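Local coordinates for protein Rab GDP-dissociation inhibitor (PDB 2BCG) that inhibits GDP release from the Rab GTPase SEC4, binds GDP-bound YPT1, extracts GDP-bound YPT7 from vacuolar membranes and is essential to the yeast secretory pathway, at residues R80-V84 against N355-H361; N83-K89 against Y236-G242; H168-D172 against Y183-L187; I411-R415 against I433-V437. All blocks are in the same frame, centred on the assembly; numbering follows the deposited sequence.

Contact 1 (R80-V84 against N355-H361); sequences RDWNV and NVCSKGH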
loop_
_atom_site.group_PDB
_atom_site.type_symbol
_atom_site.label_atom_id
_atom_site.label_comp_id
_atom_site.label_asym_id
_atom_site.label_seq_id
_atom_site.Cartn_x
_atom_site.Cartn_y
_atom_site.Cartn_z
ATOM N N ARG A 80 10.505 13.182 -6.673
ATOM C CA ARG A 80 9.107 13.074 -6.218
ATOM C C ARG A 80 8.225 12.235 -7.163
ATOM O O ARG A 80 7.187 11.715 -6.748
ATOM C CB ARG A 80 8.471 14.458 -5.982
ATOM C CG ARG A 80 8.619 15.472 -7.132
ATOM C CD ARG A 80 7.984 16.838 -6.746
ATOM N NE ARG A 80 8.275 17.218 -5.358
ATOM C CZ ARG A 80 9.348 17.900 -4.961
ATOM N NH1 ARG A 80 10.250 18.316 -5.839
ATOM N NH2 ARG A 80 9.520 18.180 -3.674
ATOM N N ASP A 81 8.624 12.114 -8.427
ATOM C CA ASP A 81 7.897 11.328 -9.409
ATOM C C ASP A 81 8.109 9.802 -9.290
ATOM O O ASP A 81 7.434 9.012 -9.971
ATOM C CB ASP A 81 8.342 11.716 -10.826
ATOM C CG ASP A 81 7.784 13.054 -11.283
ATOM O OD1 ASP A 81 8.046 13.398 -12.470
ATOM O OD2 ASP A 81 7.106 13.744 -10.482
ATOM N N TRP A 82 9.054 9.394 -8.456
ATOM C CA TRP A 82 9.472 7.983 -8.412
ATOM C C TRP A 82 9.029 7.332 -7.103
ATOM O O TRP A 82 9.354 7.844 -6.027
ATOM C CB TRP A 82 10.993 7.890 -8.586
ATOM C CG TRP A 82 11.458 8.304 -9.968
ATOM C CD1 TRP A 82 11.671 9.588 -10.426
ATOM C CD2 TRP A 82 11.726 7.436 -11.066
ATOM N NE1 TRP A 82 12.036 9.565 -11.759
ATOM C CE2 TRP A 82 12.120 8.254 -12.168
ATOM C CE3 TRP A 82 11.708 6.041 -11.228
ATOM C CZ2 TRP A 82 12.462 7.711 -13.407
ATOM C CZ3 TRP A 82 12.048 5.504 -12.459
ATOM C CH2 TRP A 82 12.421 6.334 -13.535
ATOM N N ASN A 83 8.320 6.208 -7.222
ATOM C CA ASN A 83 7.864 5.420 -6.070
ATOM C C ASN A 83 8.066 3.972 -6.500
ATOM O O ASN A 83 7.182 3.352 -7.077
ATOM C CB ASN A 83 6.376 5.656 -5.782
ATOM C CG ASN A 83 6.093 7.089 -5.404
ATOM O OD1 ASN A 83 6.447 7.515 -4.305
ATOM N ND2 ASN A 83 5.484 7.854 -6.324
ATOM N N VAL A 84 9.268 3.481 -6.282
ATOM C CA VAL A 84 9.671 2.220 -6.855
ATOM C C VAL A 84 9.584 1.090 -5.839
ATOM O O VAL A 84 10.286 1.125 -4.824
ATOM C CB VAL A 84 11.119 2.321 -7.379
ATOM C CG1 VAL A 84 11.557 0.987 -8.000
ATOM C CG2 VAL A 84 11.268 3.516 -8.315
ATOM N N ASN A 355 1.816 6.362 -11.481
ATOM C CA ASN A 355 2.530 7.374 -10.663
ATOM C C ASN A 355 3.733 6.813 -9.904
ATOM O O ASN A 355 3.985 7.173 -8.746
ATOM C CB ASN A 355 1.565 8.111 -9.705
ATOM C CG ASN A 355 0.503 8.929 -10.446
ATOM O OD1 ASN A 355 -0.503 9.365 -9.844
ATOM N ND2 ASN A 355 0.717 9.152 -11.729
ATOM N N VAL A 356 4.451 5.891 -10.544
ATOM C CA VAL A 356 5.611 5.293 -9.904
ATOM C C VAL A 356 6.932 5.704 -10.525
ATOM O O VAL A 356 7.961 5.407 -9.974
ATOM C CB VAL A 356 5.505 3.753 -9.873
ATOM C CG1 VAL A 356 4.368 3.343 -8.920
ATOM C CG2 VAL A 356 5.295 3.201 -11.295
ATOM N N CYS A 357 6.892 6.387 -11.667
ATOM C CA CYS A 357 8.102 6.886 -12.320
ATOM C C CYS A 357 7.730 8.119 -13.129
ATOM O O CYS A 357 6.554 8.362 -13.392
ATOM C CB CYS A 357 8.777 5.800 -13.189
ATOM S SG CYS A 357 7.712 5.096 -14.445
ATOM N N SER A 358 8.740 8.855 -13.550
ATOM C CA SER A 358 8.518 10.046 -14.347
ATOM C C SER A 358 8.050 9.668 -15.757
ATOM O O SER A 358 8.221 8.520 -16.242
ATOM C CB SER A 358 9.798 10.904 -14.391
ATOM O OG SER A 358 10.817 10.192 -15.063
ATOM N N LYS A 359 7.497 10.670 -16.438
ATOM C CA LYS A 359 6.882 10.473 -17.734
ATOM C C LYS A 359 7.800 9.743 -18.728
ATOM O O LYS A 359 8.980 10.103 -18.856
ATOM C CB LYS A 359 6.536 11.841 -18.308
ATOM C CG LYS A 359 5.813 11.751 -19.619
ATOM C CD LYS A 359 5.344 13.131 -20.067
ATOM C CE LYS A 359 4.414 13.009 -21.274
ATOM N NZ LYS A 359 3.139 12.265 -20.956
ATOM N N GLY A 360 7.257 8.726 -19.404
ATOM C CA GLY A 360 7.976 8.040 -20.451
ATOM C C GLY A 360 8.769 6.832 -19.986
ATOM O O GLY A 360 9.234 6.021 -20.805
ATOM N N HIS A 361 8.935 6.711 -18.675
ATOM C CA HIS A 361 9.643 5.550 -18.150
ATOM C C HIS A 361 8.716 4.385 -17.782
ATOM O O HIS A 361 7.492 4.539 -17.608
ATOM C CB HIS A 361 10.508 5.963 -16.949
ATOM C CG HIS A 361 11.580 6.967 -17.300
ATOM N ND1 HIS A 361 12.794 6.609 -17.858
ATOM C CD2 HIS A 361 11.612 8.322 -17.185
ATOM C CE1 HIS A 361 13.520 7.696 -18.079
ATOM N NE2 HIS A 361 12.827 8.748 -17.680
HETATM O O HOH W 1 6.719 12.889 -14.840
#
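The indole of Trp-82 lies over Cys-357, whose CB sits 3.6 Å from the centroid of the six-membered ring and only 21° off its normal, a CH-pi contact; the sulfur, SG, is at 5.2 Å from the same centroid in an oblique sulfur-aromatic contact. Farther round the ring, Trp-82 CZ2 comes within 3.4 Å of Ser-358 OG, and Trp-82 CH2 reaches over a face of the His-361 imidazole, 3.9 Å from His-361 CG, with the two ring planes inclined at 49°. Both Trp-82 NE1 and Ser-358 OG hydrogen-bond to the carbonyl of Phe-76, so the polar edge of the indole and the serine hydroxyl meet on one acceptor. Beside the ring the backbones run close together. Asn-83 N donates to Val-356 O (2.9 Å, nearly linear), and its side-chain ND2 donates to Asn-355 O, also at 2.9 Å, while Trp-82 CA makes a CA-H...O contact of 3.4 Å with Val-356 O. On the more exposed side, a water accepts from Lys-359 N and donates to Asp-81 OD1, just where the type II turn Ser-358 to His-361 begins. Asn-83 OD1 meanwhile bonds a basic side chain of YPT1. The chemistry is thus divided: the buried indole packs against Cys-357 and His-361, and two directional bonds from Asn-83 fix the backbone of 355-356 to a residue that also touches the bound GTPase.

Contact 2 (N83-K89 against Y236-G242); sequences NVDLIPK and YPMYGLG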
loop_
_atom_site.group_PDB
_atom_site.type_symbol
_atom_site.label_atom_id
_atom_site.label_comp_id
_atom_site.label_asym_id
_atom_site.label_seq_id
_atom_site.Cartn_x
_atom_site.Cartn_y
_atom_site.Cartn_z
ATOM N N ASN A 83 8.320 6.208 -7.222
ATOM C CA ASN A 83 7.864 5.420 -6.070
ATOM C C ASN A 83 8.066 3.972 -6.500
ATOM O O ASN A 83 7.182 3.352 -7.077
ATOM C CB ASN A 83 6.376 5.656 -5.782
ATOM C CG ASN A 83 6.093 7.089 -5.404
ATOM O OD1 ASN A 83 6.447 7.515 -4.305
ATOM N ND2 ASN A 83 5.484 7.854 -6.324
ATOM N N VAL A 84 9.268 3.481 -6.282
ATOM C CA VAL A 84 9.671 2.220 -6.855
ATOM C C VAL A 84 9.584 1.090 -5.839
ATOM O O VAL A 84 10.286 1.125 -4.824
ATOM C CB VAL A 84 11.119 2.321 -7.379
ATOM C CG1 VAL A 84 11.557 0.987 -8.000
ATOM C CG2 VAL A 84 11.268 3.516 -8.315
ATOM N N ASP A 85 8.717 0.115 -6.115
ATOM C CA ASP A 85 8.570 -1.055 -5.237
ATOM C C ASP A 85 9.912 -1.771 -5.094
ATOM O O ASP A 85 10.620 -2.049 -6.083
ATOM C CB ASP A 85 7.568 -2.049 -5.830
ATOM C CG ASP A 85 6.177 -1.479 -5.976
ATOM O OD1 ASP A 85 5.802 -0.528 -5.248
ATOM O OD2 ASP A 85 5.446 -2.014 -6.844
ATOM N N LEU A 86 10.247 -2.125 -3.857
ATOM C CA LEU A 86 11.403 -2.989 -3.648
ATOM C C LEU A 86 11.050 -4.461 -3.906
ATOM O O LEU A 86 11.912 -5.255 -4.276
ATOM C CB LEU A 86 11.897 -2.812 -2.218
ATOM C CG LEU A 86 12.449 -1.403 -1.855
ATOM C CD1 LEU A 86 12.779 -1.322 -0.378
ATOM C CD2 LEU A 86 13.705 -1.104 -2.622
ATOM N N ILE A 87 9.767 -4.799 -3.683
ATOM C CA ILE A 87 9.280 -6.167 -3.834
ATOM C C ILE A 87 7.992 -6.176 -4.680
ATOM O O ILE A 87 6.975 -5.637 -4.242
ATOM C CB ILE A 87 9.028 -6.859 -2.460
ATOM C CG1 ILE A 87 10.331 -6.898 -1.671
ATOM C CG2 ILE A 87 8.402 -8.265 -2.702
ATOM C CD1 ILE A 87 10.206 -7.598 -0.318
ATOM N N PRO A 88 8.043 -6.769 -5.887
ATOM C CA PRO A 88 6.885 -6.641 -6.757
ATOM C C PRO A 88 5.698 -7.510 -6.305
ATOM O O PRO A 88 5.853 -8.690 -6.001
ATOM C CB PRO A 88 7.443 -7.077 -8.123
ATOM C CG PRO A 88 8.511 -8.069 -7.773
ATOM C CD PRO A 88 9.128 -7.564 -6.507
ATOM N N LYS A 89 4.518 -6.919 -6.284
ATOM C CA LYS A 89 3.288 -7.698 -6.038
ATOM C C LYS A 89 2.148 -6.994 -6.737
ATOM O O LYS A 89 2.112 -5.733 -6.730
ATOM C CB LYS A 89 2.910 -7.742 -4.546
ATOM C CG LYS A 89 3.959 -8.305 -3.642
ATOM C CD LYS A 89 3.920 -9.834 -3.690
ATOM C CE LYS A 89 5.016 -10.407 -2.847
ATOM N NZ LYS A 89 4.934 -11.905 -2.889
ATOM N N TYR A 236 -3.370 -2.738 -9.150
ATOM C CA TYR A 236 -2.107 -2.181 -8.652
ATOM C C TYR A 236 -2.400 -0.775 -8.089
ATOM O O TYR A 236 -3.143 -0.023 -8.699
ATOM C CB TYR A 236 -1.056 -2.113 -9.770
ATOM C CG TYR A 236 0.306 -1.644 -9.282
ATOM C CD1 TYR A 236 1.204 -2.536 -8.697
ATOM C CD2 TYR A 236 0.673 -0.286 -9.370
ATOM C CE1 TYR A 236 2.427 -2.098 -8.195
ATOM C CE2 TYR A 236 1.900 0.146 -8.883
ATOM C CZ TYR A 236 2.760 -0.751 -8.290
ATOM O OH TYR A 236 3.965 -0.267 -7.833
ATOM N N PRO A 237 -1.842 -0.438 -6.922
ATOM C CA PRO A 237 -2.109 0.890 -6.338
ATOM C C PRO A 237 -1.384 2.047 -7.022
ATOM O O PRO A 237 -0.172 1.976 -7.299
ATOM C CB PRO A 237 -1.572 0.774 -4.905
ATOM C CG PRO A 237 -0.502 -0.266 -4.992
ATOM C CD PRO A 237 -0.941 -1.243 -6.075
ATOM N N MET A 238 -2.112 3.144 -7.217
ATOM C CA MET A 238 -1.500 4.397 -7.637
ATOM C C MET A 238 -0.489 4.828 -6.565
ATOM O O MET A 238 -0.767 4.764 -5.335
ATOM C CB MET A 238 -2.582 5.483 -7.791
ATOM C CG MET A 238 -3.620 5.206 -8.858
ATOM S SD MET A 238 -2.892 5.033 -10.500
ATOM C CE MET A 238 -2.311 6.726 -10.723
ATOM N N TYR A 239 0.671 5.260 -7.054
ATOM C CA TYR A 239 1.840 5.661 -6.253
ATOM C C TYR A 239 2.615 4.510 -5.602
ATOM O O TYR A 239 3.565 4.751 -4.852
ATOM C CB TYR A 239 1.504 6.714 -5.190
ATOM C CG TYR A 239 0.931 7.990 -5.703
ATOM C CD1 TYR A 239 1.724 8.968 -6.334
ATOM C CD2 TYR A 239 -0.420 8.228 -5.570
ATOM C CE1 TYR A 239 1.150 10.181 -6.774
ATOM C CE2 TYR A 239 -0.990 9.412 -5.978
ATOM C CZ TYR A 239 -0.215 10.363 -6.596
ATOM O OH TYR A 239 -0.819 11.508 -7.004
ATOM N N GLY A 240 2.275 3.289 -5.977
ATOM C CA GLY A 240 3.100 2.161 -5.605
ATOM C C GLY A 240 2.626 1.425 -4.360
ATOM O O GLY A 240 1.729 1.880 -3.614
ATOM N N LEU A 241 3.234 0.255 -4.155
ATOM C CA LEU A 241 2.813 -0.610 -3.057
ATOM C C LEU A 241 2.981 0.044 -1.680
ATOM O O LEU A 241 2.291 -0.344 -0.735
ATOM C CB LEU A 241 3.573 -1.941 -3.128
ATOM C CG LEU A 241 3.255 -2.802 -4.365
ATOM C CD1 LEU A 241 4.152 -4.032 -4.369
ATOM C CD2 LEU A 241 1.785 -3.197 -4.360
ATOM N N GLY A 242 3.899 0.998 -1.550
ATOM C CA GLY A 242 4.114 1.684 -0.266
ATOM C C GLY A 242 2.848 2.388 0.247
ATOM O O GLY A 242 2.729 2.662 1.442
HETATM O O HOH W 2 6.733 0.841 -8.185
#
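Asn-83 opens the segment with its CB 3.1 Å from Tyr-239 O, its ND2 bonded to Asn-355 and its OD1 to a basic side chain of YPT1. Its carbonyl O takes a hydrogen bond from a water that also accepts from Asp-85 N and donates to Tyr-236 OH. Val-84 turns away, and Asp-85 points back to do most of the polar work: Asp-85 OD2 receives a very short bond of 2.5 Å from Tyr-236 OH, and Asp-85 OD1 accepts from Leu-241 N at 2.9 Å and from the hydroxyl of Ser-52. Farther on, Leu-241 CD1 packs 3.2 Å from Ile-87 O and 3.9 Å from Lys-89 CB, while the lysine amine leads away to Asp-418 and Ser-420. Gly-240, at phi 96°, closes the type II turn from Pro-237; a side chain there would crowd Asn-83 O. The buried carboxylate of Asp-85 grips the residues flanking the Pro-237 to Gly-240 turn, between strand 234-237 and helix 243-254, in the region that interacts with YPT1.

Contact 3 (H168-D172 against Y183-L187); sequences HQGLD and YKFGL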
loop_
_atom_site.group_PDB
_atom_site.type_symbol
_atom_site.label_atom_id
_atom_site.label_comp_id
_atom_site.label_asym_id
_atom_site.label_seq_id
_atom_site.Cartn_x
_atom_site.Cartn_y
_atom_site.Cartn_z
ATOM N N HIS A 168 -19.974 -32.892 -8.818
ATOM C CA HIS A 168 -18.563 -33.219 -8.567
ATOM C C HIS A 168 -17.889 -34.013 -9.694
ATOM O O HIS A 168 -16.659 -34.112 -9.741
ATOM C CB HIS A 168 -18.437 -33.994 -7.253
ATOM C CG HIS A 168 -18.763 -33.183 -6.037
ATOM N ND1 HIS A 168 -18.231 -33.460 -4.794
ATOM C CD2 HIS A 168 -19.548 -32.092 -5.875
ATOM C CE1 HIS A 168 -18.687 -32.581 -3.919
ATOM N NE2 HIS A 168 -19.489 -31.741 -4.549
ATOM N N GLN A 169 -18.705 -34.573 -10.588
ATOM C CA GLN A 169 -18.245 -35.439 -11.687
ATOM C C GLN A 169 -17.327 -36.570 -11.215
ATOM O O GLN A 169 -16.326 -36.886 -11.861
ATOM C CB GLN A 169 -17.592 -34.614 -12.815
ATOM C CG GLN A 169 -18.519 -33.572 -13.434
ATOM C CD GLN A 169 -18.106 -33.125 -14.841
ATOM O OE1 GLN A 169 -18.574 -32.101 -15.329
ATOM N NE2 GLN A 169 -17.248 -33.902 -15.497
ATOM N N GLY A 170 -17.680 -37.178 -10.080
ATOM C CA GLY A 170 -16.942 -38.315 -9.539
ATOM C C GLY A 170 -15.571 -37.956 -9.005
ATOM O O GLY A 170 -14.735 -38.838 -8.774
ATOM N N LEU A 171 -15.344 -36.656 -8.797
ATOM C CA LEU A 171 -14.079 -36.175 -8.273
ATOM C C LEU A 171 -14.217 -35.718 -6.826
ATOM O O LEU A 171 -15.246 -35.159 -6.428
ATOM C CB LEU A 171 -13.534 -35.039 -9.150
ATOM C CG LEU A 171 -13.059 -35.444 -10.549
ATOM C CD1 LEU A 171 -12.861 -34.189 -11.392
ATOM C CD2 LEU A 171 -11.775 -36.247 -10.479
ATOM N N ASP A 172 -13.172 -35.975 -6.053
ATOM C CA ASP A 172 -13.104 -35.509 -4.684
ATOM C C ASP A 172 -11.887 -34.598 -4.482
ATOM O O ASP A 172 -10.735 -35.047 -4.571
ATOM C CB ASP A 172 -13.065 -36.695 -3.721
ATOM C CG ASP A 172 -13.217 -36.271 -2.277
ATOM O OD1 ASP A 172 -14.255 -36.635 -1.673
ATOM O OD2 ASP A 172 -12.307 -35.582 -1.744
ATOM N N TYR A 183 -6.656 -35.661 -15.520
ATOM C CA TYR A 183 -6.917 -36.932 -16.225
ATOM C C TYR A 183 -8.393 -37.121 -16.541
ATOM O O TYR A 183 -8.726 -37.529 -17.658
ATOM C CB TYR A 183 -6.412 -38.108 -15.398
ATOM C CG TYR A 183 -6.239 -39.397 -16.183
ATOM C CD1 TYR A 183 -5.115 -39.598 -16.987
ATOM C CD2 TYR A 183 -7.160 -40.439 -16.051
ATOM C CE1 TYR A 183 -4.924 -40.815 -17.689
ATOM C CE2 TYR A 183 -6.991 -41.638 -16.746
ATOM C CZ TYR A 183 -5.877 -41.813 -17.554
ATOM O OH TYR A 183 -5.688 -43.011 -18.233
ATOM N N LYS A 184 -9.267 -36.819 -15.578
ATOM C CA LYS A 184 -10.712 -36.949 -15.782
ATOM C C LYS A 184 -11.129 -36.165 -17.035
ATOM O O LYS A 184 -11.989 -36.597 -17.802
ATOM C CB LYS A 184 -11.480 -36.495 -14.528
ATOM C CG LYS A 184 -13.016 -36.415 -14.662
ATOM C CD LYS A 184 -13.721 -37.776 -14.506
ATOM C CE LYS A 184 -13.640 -38.303 -13.080
ATOM N NZ LYS A 184 -14.520 -39.489 -12.893
ATOM N N PHE A 185 -10.493 -35.013 -17.258
ATOM C CA PHE A 185 -10.803 -34.187 -18.414
ATOM C C PHE A 185 -9.878 -34.395 -19.607
ATOM O O PHE A 185 -10.010 -33.698 -20.605
ATOM C CB PHE A 185 -10.813 -32.722 -17.975
ATOM C CG PHE A 185 -11.865 -32.441 -16.959
ATOM C CD1 PHE A 185 -11.534 -32.377 -15.617
ATOM C CD2 PHE A 185 -13.200 -32.322 -17.335
ATOM C CE1 PHE A 185 -12.521 -32.138 -14.663
ATOM C CE2 PHE A 185 -14.197 -32.086 -16.383
ATOM C CZ PHE A 185 -13.851 -32.002 -15.055
ATOM N N GLY A 186 -8.944 -35.332 -19.495
ATOM C CA GLY A 186 -8.057 -35.709 -20.600
ATOM C C GLY A 186 -7.099 -34.629 -21.069
ATOM O O GLY A 186 -6.797 -34.532 -22.253
ATOM N N LEU A 187 -6.629 -33.798 -20.136
ATOM C CA LEU A 187 -5.763 -32.661 -20.508
ATOM C C LEU A 187 -4.294 -33.068 -20.668
ATOM O O LEU A 187 -3.754 -33.756 -19.809
ATOM C CB LEU A 187 -5.898 -31.542 -19.467
ATOM C CG LEU A 187 -7.329 -31.129 -19.123
ATOM C CD1 LEU A 187 -7.335 -30.077 -18.001
ATOM C CD2 LEU A 187 -8.021 -30.617 -20.342
#
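Tyr-183 takes no part through its side chain, but its carbonyl O accepts a 2.9 Å bond from Gly-186 N as the helix ends. Lys-184 is the main contributor on this side: its aliphatic chain folds across the loop 168-172, with CE 3.3 Å from Gln-169 O and 3.8 Å from Leu-171 CD2. Phe-185 follows, its CE1 packed 3.9 Å from Leu-171 CD1 and its CE2 3.7 Å from Gln-169 NE2, so leucine and glutamine both border one ring. Gly-186, with phi 65°, closes a Schellman motif and turns the chain out of the helix toward Leu-187. The opposing loop is itself a tight type I' turn, His-168 to Leu-171, closed by Leu-171 N bonding His-168 O at 3.0 Å. The contact therefore ties the loop after helix 144-159 to the C-terminal end of helix 178-184, at the surface, with Trp-156 of helix 144-159 in contact with the side chains of Gln-169, Leu-171 and Phe-185.

Contact 4 (I411-R415 against I433-V437); sequences IYLSR and IYFRV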
loop_
_atom_site.group_PDB
_atom_site.type_symbol
_atom_site.label_atom_id
_atom_site.label_comp_id
_atom_site.label_asym_id
_atom_site.label_seq_id
_atom_site.Cartn_x
_atom_site.Cartn_y
_atom_site.Cartn_z
ATOM N N ILE A 411 5.431 -13.733 20.952
ATOM C CA ILE A 411 6.191 -13.050 19.900
ATOM C C ILE A 411 5.734 -13.619 18.564
ATOM O O ILE A 411 6.166 -14.720 18.120
ATOM C CB ILE A 411 7.699 -13.190 20.107
ATOM C CG1 ILE A 411 8.102 -12.551 21.449
ATOM C CG2 ILE A 411 8.470 -12.555 18.956
ATOM C CD1 ILE A 411 9.517 -12.864 21.885
ATOM N N TYR A 412 4.843 -12.844 17.943
ATOM C CA TYR A 412 4.098 -13.287 16.773
ATOM C C TYR A 412 4.765 -12.654 15.547
ATOM O O TYR A 412 4.719 -11.443 15.351
ATOM C CB TYR A 412 2.635 -12.860 16.880
ATOM C CG TYR A 412 1.931 -13.538 18.049
ATOM C CD1 TYR A 412 1.809 -12.887 19.308
ATOM C CD2 TYR A 412 1.475 -14.833 17.932
ATOM C CE1 TYR A 412 1.182 -13.538 20.410
ATOM C CE2 TYR A 412 0.842 -15.496 19.029
ATOM C CZ TYR A 412 0.704 -14.842 20.246
ATOM O OH TYR A 412 0.079 -15.467 21.304
ATOM N N LEU A 413 5.424 -13.494 14.764
ATOM C CA LEU A 413 6.259 -13.007 13.660
ATOM C C LEU A 413 5.654 -13.281 12.320
ATOM O O LEU A 413 5.030 -14.336 12.064
ATOM C CB LEU A 413 7.642 -13.644 13.738
ATOM C CG LEU A 413 8.364 -13.334 15.063
ATOM C CD1 LEU A 413 9.637 -14.138 15.264
ATOM C CD2 LEU A 413 8.606 -11.833 15.271
ATOM N N SER A 414 5.864 -12.320 11.420
ATOM C CA SER A 414 5.427 -12.511 10.042
ATOM C C SER A 414 6.490 -13.225 9.203
ATOM O O SER A 414 7.681 -13.274 9.579
ATOM C CB SER A 414 5.098 -11.134 9.413
ATOM O OG SER A 414 6.250 -10.288 9.491
ATOM N N ARG A 415 6.068 -13.710 8.037
ATOM C CA ARG A 415 6.973 -14.282 7.054
ATOM C C ARG A 415 7.560 -13.197 6.118
ATOM O O ARG A 415 6.890 -12.213 5.780
ATOM C CB ARG A 415 6.218 -15.315 6.211
ATOM C CG ARG A 415 5.585 -16.507 7.004
ATOM C CD ARG A 415 4.713 -17.339 6.072
ATOM N NE ARG A 415 5.600 -18.021 5.131
ATOM C CZ ARG A 415 6.208 -19.181 5.361
ATOM N NH1 ARG A 415 5.985 -19.852 6.499
ATOM N NH2 ARG A 415 7.026 -19.685 4.438
ATOM N N ILE A 433 -1.745 -15.107 11.538
ATOM C CA ILE A 433 -1.177 -14.394 12.702
ATOM C C ILE A 433 -2.326 -13.896 13.582
ATOM O O ILE A 433 -2.250 -13.989 14.816
ATOM C CB ILE A 433 -0.270 -13.188 12.279
ATOM C CG1 ILE A 433 1.000 -13.665 11.560
ATOM C CG2 ILE A 433 0.155 -12.360 13.536
ATOM C CD1 ILE A 433 1.693 -12.536 10.752
ATOM N N TYR A 434 -3.405 -13.419 12.965
ATOM C CA TYR A 434 -4.524 -12.893 13.725
ATOM C C TYR A 434 -5.160 -14.013 14.562
ATOM O O TYR A 434 -5.456 -13.801 15.750
ATOM C CB TYR A 434 -5.558 -12.290 12.799
ATOM C CG TYR A 434 -6.712 -11.640 13.506
ATOM C CD1 TYR A 434 -7.806 -12.391 13.931
ATOM C CD2 TYR A 434 -6.703 -10.270 13.768
ATOM C CE1 TYR A 434 -8.874 -11.798 14.563
ATOM C CE2 TYR A 434 -7.766 -9.658 14.408
ATOM C CZ TYR A 434 -8.848 -10.430 14.809
ATOM O OH TYR A 434 -9.884 -9.808 15.450
ATOM N N PHE A 435 -5.373 -15.177 13.939
ATOM C CA PHE A 435 -5.892 -16.377 14.644
ATOM C C PHE A 435 -4.963 -16.773 15.796
ATOM O O PHE A 435 -5.427 -17.057 16.921
ATOM C CB PHE A 435 -6.079 -17.535 13.648
ATOM C CG PHE A 435 -6.575 -18.805 14.283
ATOM C CD1 PHE A 435 -5.740 -19.914 14.381
ATOM C CD2 PHE A 435 -7.860 -18.882 14.800
ATOM C CE1 PHE A 435 -6.208 -21.115 14.992
ATOM C CE2 PHE A 435 -8.338 -20.061 15.407
ATOM C CZ PHE A 435 -7.505 -21.167 15.509
ATOM N N ARG A 436 -3.657 -16.783 15.543
ATOM C CA ARG A 436 -2.648 -17.056 16.584
ATOM C C ARG A 436 -2.726 -16.059 17.749
ATOM O O ARG A 436 -2.674 -16.447 18.943
ATOM C CB ARG A 436 -1.228 -17.089 15.998
ATOM C CG ARG A 436 -0.934 -18.348 15.176
ATOM C CD ARG A 436 0.036 -18.104 14.016
ATOM N NE ARG A 436 1.287 -17.471 14.397
ATOM C CZ ARG A 436 2.113 -16.923 13.493
ATOM N NH1 ARG A 436 1.775 -16.961 12.200
ATOM N NH2 ARG A 436 3.255 -16.338 13.867
ATOM N N VAL A 437 -2.883 -14.781 17.415
ATOM C CA VAL A 437 -2.941 -13.721 18.436
ATOM C C VAL A 437 -4.259 -13.751 19.234
ATOM O O VAL A 437 -4.246 -13.639 20.476
ATOM C CB VAL A 437 -2.694 -12.334 17.777
ATOM C CG1 VAL A 437 -3.020 -11.182 18.749
ATOM C CG2 VAL A 437 -1.272 -12.224 17.309
HETATM O O HOH W 3 5.698 -16.241 15.752
HETATM O O HOH W 4 -2.279 -13.717 22.238
HETATM O O HOH W 5 -1.458 -17.959 20.531
HETATM O O HOH W 6 3.765 -15.928 10.290
#
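Tyr-412, Arg-436 and Ile-433 give up the most surface where strand 411-413 runs antiparallel to helix 433-437, their axes 9.2 Å apart at closest and inclined at 169°. Tyr-412 points at the helix and lies against its last residues here: Val-437 CG2 sits 3.8 Å from the ring centroid, 19° off the normal, a CH-pi contact, while Tyr-412 CE2 is 3.6 Å from Arg-436 O. Two waters link Tyr-412 OH to the carbonyls of Arg-436 and Val-437. Arg-436 reaches back along the strand, and its NH2 donates to Leu-413 O at 3.2 Å; a water joins Leu-413 O to Arg-436 NH1. The guanidinium is also held by NE to the carbonyl of Asp-405 and NH1 to the carboxylate of Asp-432. Ile-433 fills the remaining corner, with CG2 4.2 Å from Tyr-412 CB and CD1 3.9 Å from Ser-414 CB, and also touches Thr-22 and Leu-26 of helix 21-32. Strand 411-413, hydrogen-bonded to 292-294, is an outermost strand of the parallel five-stranded sheet, and helix 424-438 packs on it as in Rossmann-like folds. Apolar packing thus sets helix against sheet, while Arg-436, directly and through a water, satisfies Leu-413 O on its outer edge.

Contacts 1 and 2 start from the same stretch, share Asn-83 and Val-84, and touch one another, with centres 11 Å apart: Asn-355 and Val-356 of contact 1 pack on segment 236-242 of contact 2. Asn-83, which also bonds YPT1, joins them into one Rab-facing region. Contact 3 is nested inside the loops both close, yet lies about 40 Å from contact 2 between centres, in the helical part, near but not in the geranylgeranyl pocket. Contact 4 follows all three in sequence, on an outermost strand of the parallel five-stranded sheet, its nearest atoms about 8 Å from contact 2. The layout is consistent with protein recognition and lipid binding occupying separate parts of one chain.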